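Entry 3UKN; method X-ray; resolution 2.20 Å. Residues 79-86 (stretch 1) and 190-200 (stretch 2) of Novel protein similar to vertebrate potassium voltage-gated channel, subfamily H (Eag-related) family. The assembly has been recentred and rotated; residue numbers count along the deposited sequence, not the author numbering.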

# COMPACT_ATOMS: atom_id res chain seq x y z
N GLN B 79 -11.27 -21.92 0.18
CA GLN B 79 -11.95 -23.22 0.21
C GLN B 79 -13.24 -23.22 -0.60
O GLN B 79 -13.80 -24.27 -0.88
N LEU B 80 -13.70 -22.04 -1.02
CA LEU B 80 -14.96 -21.94 -1.76
C LEU B 80 -14.97 -22.76 -3.08
O LEU B 80 -13.92 -22.97 -3.70
N PRO B 81 -16.16 -23.23 -3.50
CA PRO B 81 -16.34 -23.91 -4.79
C PRO B 81 -15.72 -23.15 -5.95
O PRO B 81 -15.31 -23.75 -6.94
N LEU B 82 -15.68 -21.82 -5.82
CA LEU B 82 -15.13 -20.94 -6.85
C LEU B 82 -13.71 -21.35 -7.29
O LEU B 82 -13.30 -21.13 -8.44
N PHE B 83 -12.96 -21.96 -6.37
CA PHE B 83 -11.53 -22.25 -6.58
C PHE B 83 -11.26 -23.72 -6.93
O PHE B 83 -10.12 -24.11 -7.17
N GLU B 84 -12.32 -24.51 -6.99
CA GLU B 84 -12.20 -25.95 -7.26
C GLU B 84 -11.32 -26.24 -8.48
O GLU B 84 -10.51 -27.17 -8.46
N SER B 85 -11.48 -25.44 -9.54
CA SER B 85 -10.80 -25.72 -10.80
C SER B 85 -9.46 -24.98 -10.97
O SER B 85 -8.83 -25.04 -12.03
N ALA B 86 -8.99 -24.31 -9.93
CA ALA B 86 -7.75 -23.58 -10.08
C ALA B 86 -6.58 -24.55 -9.93
O ALA B 86 -6.60 -25.41 -9.07
N GLN B 190 -10.96 -17.43 -16.91
CA GLN B 190 -12.20 -17.67 -17.62
C GLN B 190 -13.21 -18.44 -16.75
O GLN B 190 -14.40 -18.12 -16.72
N LYS B 191 -12.74 -19.46 -16.04
CA LYS B 191 -13.65 -20.20 -15.17
C LYS B 191 -14.06 -19.34 -13.97
O LYS B 191 -15.19 -19.41 -13.51
N PHE B 192 -13.12 -18.55 -13.47
CA PHE B 192 -13.37 -17.69 -12.31
C PHE B 192 -14.55 -16.75 -12.60
O PHE B 192 -15.46 -16.62 -11.80
N VAL B 193 -14.52 -16.12 -13.77
CA VAL B 193 -15.61 -15.26 -14.21
C VAL B 193 -16.95 -16.02 -14.23
O VAL B 193 -17.98 -15.53 -13.77
N SER B 194 -16.93 -17.24 -14.77
CA SER B 194 -18.12 -18.06 -14.83
C SER B 194 -18.55 -18.65 -13.50
O SER B 194 -19.66 -19.16 -13.40
N GLU B 195 -17.69 -18.61 -12.48
CA GLU B 195 -18.01 -19.30 -11.22
C GLU B 195 -18.22 -18.40 -10.00
O GLU B 195 -18.92 -18.78 -9.05
N ILE B 196 -17.62 -17.22 -10.01
CA ILE B 196 -17.67 -16.39 -8.82
C ILE B 196 -19.10 -16.08 -8.40
O ILE B 196 -19.39 -15.93 -7.20
N GLN B 197 -20.01 -16.00 -9.35
CA GLN B 197 -21.35 -15.58 -8.96
C GLN B 197 -22.10 -16.62 -8.13
O GLN B 197 -22.96 -16.26 -7.31
N HIS B 198 -21.79 -17.91 -8.31
CA HIS B 198 -22.41 -18.94 -7.46
C HIS B 198 -22.04 -18.74 -5.98
O HIS B 198 -22.77 -19.16 -5.09
N ASP B 199 -20.87 -18.15 -5.72
CA ASP B 199 -20.39 -18.06 -4.34
C ASP B 199 -20.54 -16.66 -3.76
O ASP B 199 -20.37 -16.46 -2.55
N LEU B 200 -20.88 -15.70 -4.62
CA LEU B 200 -21.04 -14.29 -4.24
C LEU B 200 -22.35 -14.06 -3.49
O LEU B 200 -23.44 -14.10 -4.06

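Side-chain packing between residues 79-86, a loop with a short 3-10 segment at 81-83, and the helix of stretch 190-200, more than a hundred residues later in the same chain. The two segments bury 427 Å² between them, and L82 covers the largest share. The backbones approach most closely at L82 and E195, whose CA atoms lie 5.5 Å apart. The CA-to-CB bond of L82 points sideways to the helix, but chi1 t and chi2 p (166° and 56°) lay both methyls against it. L82 CD1 comes to 3.4 Å from I196 N and 3.8 Å from E195 CB, so this methyl rests on backbone as well as side chain. L82 CD2 packs 3.8 Å from F192 CE1 and 3.9 Å from I196 CG1.

F192 also leaves the helix sideways; chi1 t (173°) with chi2 at 96° brings the end of its ring nearer the loop, where it meets L82 CD2 obliquely. F83 starts out pointing away, yet chi1 m (-62°) carries its ring back, and F83 CE1 reaches F192 CE1 at 4.5 Å, near the plane of the F192 ring and at its edge. This is a loose apolar contact. I196, t at both chi1 and chi2, extends its side chain, whose closest atom to the leucine side chain is CG1.

The polar contact lies at D199, which points toward the loop with chi1 m (-71°) and chi2 -40°. D199 OD2 accepts a weak hydrogen bond from L82 N: the two atoms are 2.7 Å apart, but the N-H...O angle is only 117°, so the hydrogen is poorly aimed despite the short distance. D199 OD2 also lies 3.5 Å from P81 CB, 4.0 Å from L80 CB and 3.1 Å from L82 CB, so the carboxylate sits against the start of the 3-10 segment. The CA-to-CB bonds of L80 (chi1 m, chi2 t) and P81 (ring C-gamma exo) point toward the helix.

At the other end, S85 and K191 point toward each other's stretch. K191 is extended beyond chi1 m (-53°), with chi2 to chi4 all t, and its aliphatic chain runs past the serine: S85 OG, set by chi1 p (84°), is 3.3 Å from K191 CD. The contact is with a methylene; the ammonium NZ lies farther along the chain. E195 points toward the loop, bringing its CB to L82; chi1 m (-46°) and chi2 off-well (-93°) place its carboxylate, which makes no polar contact with the loop.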

# COMPACT_ATOMS: atom_id res chain seq x y z
CB GLN B 79 -12.20 -23.67 1.65
CG GLN B 79 -10.93 -24.06 2.38
CD GLN B 79 -11.08 -24.03 3.88
OE1 GLN B 79 -12.17 -24.27 4.42
NE2 GLN B 79 -10.00 -23.71 4.58
CB LEU B 80 -15.28 -20.48 -2.06
CG LEU B 80 -15.51 -19.58 -0.85
CD1 LEU B 80 -15.37 -18.09 -1.24
CD2 LEU B 80 -16.87 -19.91 -0.18
CB PRO B 81 -17.87 -23.95 -4.94
CG PRO B 81 -18.36 -24.08 -3.54
CD PRO B 81 -17.37 -23.32 -2.66
CB LEU B 82 -15.12 -19.52 -6.29
CG LEU B 82 -14.30 -18.47 -7.02
CD1 LEU B 82 -14.78 -18.43 -8.47
CD2 LEU B 82 -14.48 -17.14 -6.35
CB PHE B 83 -10.68 -21.79 -5.36
CG PHE B 83 -10.75 -20.30 -5.13
CD1 PHE B 83 -10.06 -19.44 -5.96
CD2 PHE B 83 -11.55 -19.77 -4.14
CE1 PHE B 83 -10.16 -18.08 -5.81
CE2 PHE B 83 -11.65 -18.41 -3.97
CZ PHE B 83 -10.96 -17.56 -4.81
CB GLU B 84 -13.58 -26.58 -7.44
CG GLU B 84 -13.57 -28.07 -7.74
CD GLU B 84 -13.24 -28.92 -6.52
OE1 GLU B 84 -12.80 -28.34 -5.50
OE2 GLU B 84 -13.44 -30.16 -6.59
CB SER B 85 -11.73 -25.45 -11.98
OG SER B 85 -11.72 -24.07 -12.32
CB ALA B 86 -7.67 -22.45 -9.08
CB GLN B 190 -11.91 -18.42 -18.93
CG GLN B 190 -12.99 -18.33 -19.98
CD GLN B 190 -13.00 -17.00 -20.72
OE1 GLN B 190 -12.65 -15.96 -20.16
NE2 GLN B 190 -13.39 -17.04 -21.99
CB LYS B 191 -13.04 -21.54 -14.72
CG LYS B 191 -12.57 -22.36 -15.92
CD LYS B 191 -12.31 -23.82 -15.60
CE LYS B 191 -11.50 -24.46 -16.75
NZ LYS B 191 -11.08 -25.88 -16.51
CB PHE B 192 -12.08 -16.91 -11.97
CG PHE B 192 -12.26 -15.87 -10.91
CD1 PHE B 192 -11.95 -16.15 -9.59
CD2 PHE B 192 -12.75 -14.62 -11.23
CE1 PHE B 192 -12.13 -15.18 -8.59
CE2 PHE B 192 -12.92 -13.63 -10.26
CZ PHE B 192 -12.62 -13.91 -8.93
CB VAL B 193 -15.32 -14.71 -15.63
CG1 VAL B 193 -16.52 -13.92 -16.14
CG2 VAL B 193 -14.06 -13.84 -15.63
CB SER B 194 -17.96 -19.18 -15.85
OG SER B 194 -17.89 -18.65 -17.16
CB GLU B 195 -16.95 -20.35 -10.89
CG GLU B 195 -16.54 -21.24 -12.04
CD GLU B 195 -17.33 -22.52 -12.11
OE1 GLU B 195 -18.08 -22.81 -11.16
OE2 GLU B 195 -17.21 -23.25 -13.13
CB ILE B 196 -16.88 -15.08 -9.01
CG1 ILE B 196 -16.82 -14.30 -7.69
CG2 ILE B 196 -17.47 -14.26 -10.17
CD1 ILE B 196 -16.21 -12.96 -7.83
CB GLN B 197 -22.16 -15.12 -10.17
CG GLN B 197 -21.77 -13.75 -10.67
CD GLN B 197 -22.47 -13.40 -11.98
OE1 GLN B 197 -22.28 -14.07 -13.00
NE2 GLN B 197 -23.29 -12.36 -11.96
CB HIS B 198 -21.95 -20.35 -7.86
CG HIS B 198 -22.23 -20.73 -9.27
ND1 HIS B 198 -21.25 -21.15 -10.14
CD2 HIS B 198 -23.40 -20.80 -9.96
CE1 HIS B 198 -21.79 -21.43 -11.32
NE2 HIS B 198 -23.09 -21.24 -11.23
CB ASP B 199 -18.94 -18.52 -4.26
CG ASP B 199 -18.79 -20.02 -4.44
OD1 ASP B 199 -19.63 -20.77 -3.90
OD2 ASP B 199 -17.85 -20.46 -5.13
CB LEU B 200 -20.99 -13.44 -5.50
CG LEU B 200 -20.69 -11.94 -5.43
CD1 LEU B 200 -19.36 -11.65 -4.73
CD2 LEU B 200 -20.67 -11.40 -6.85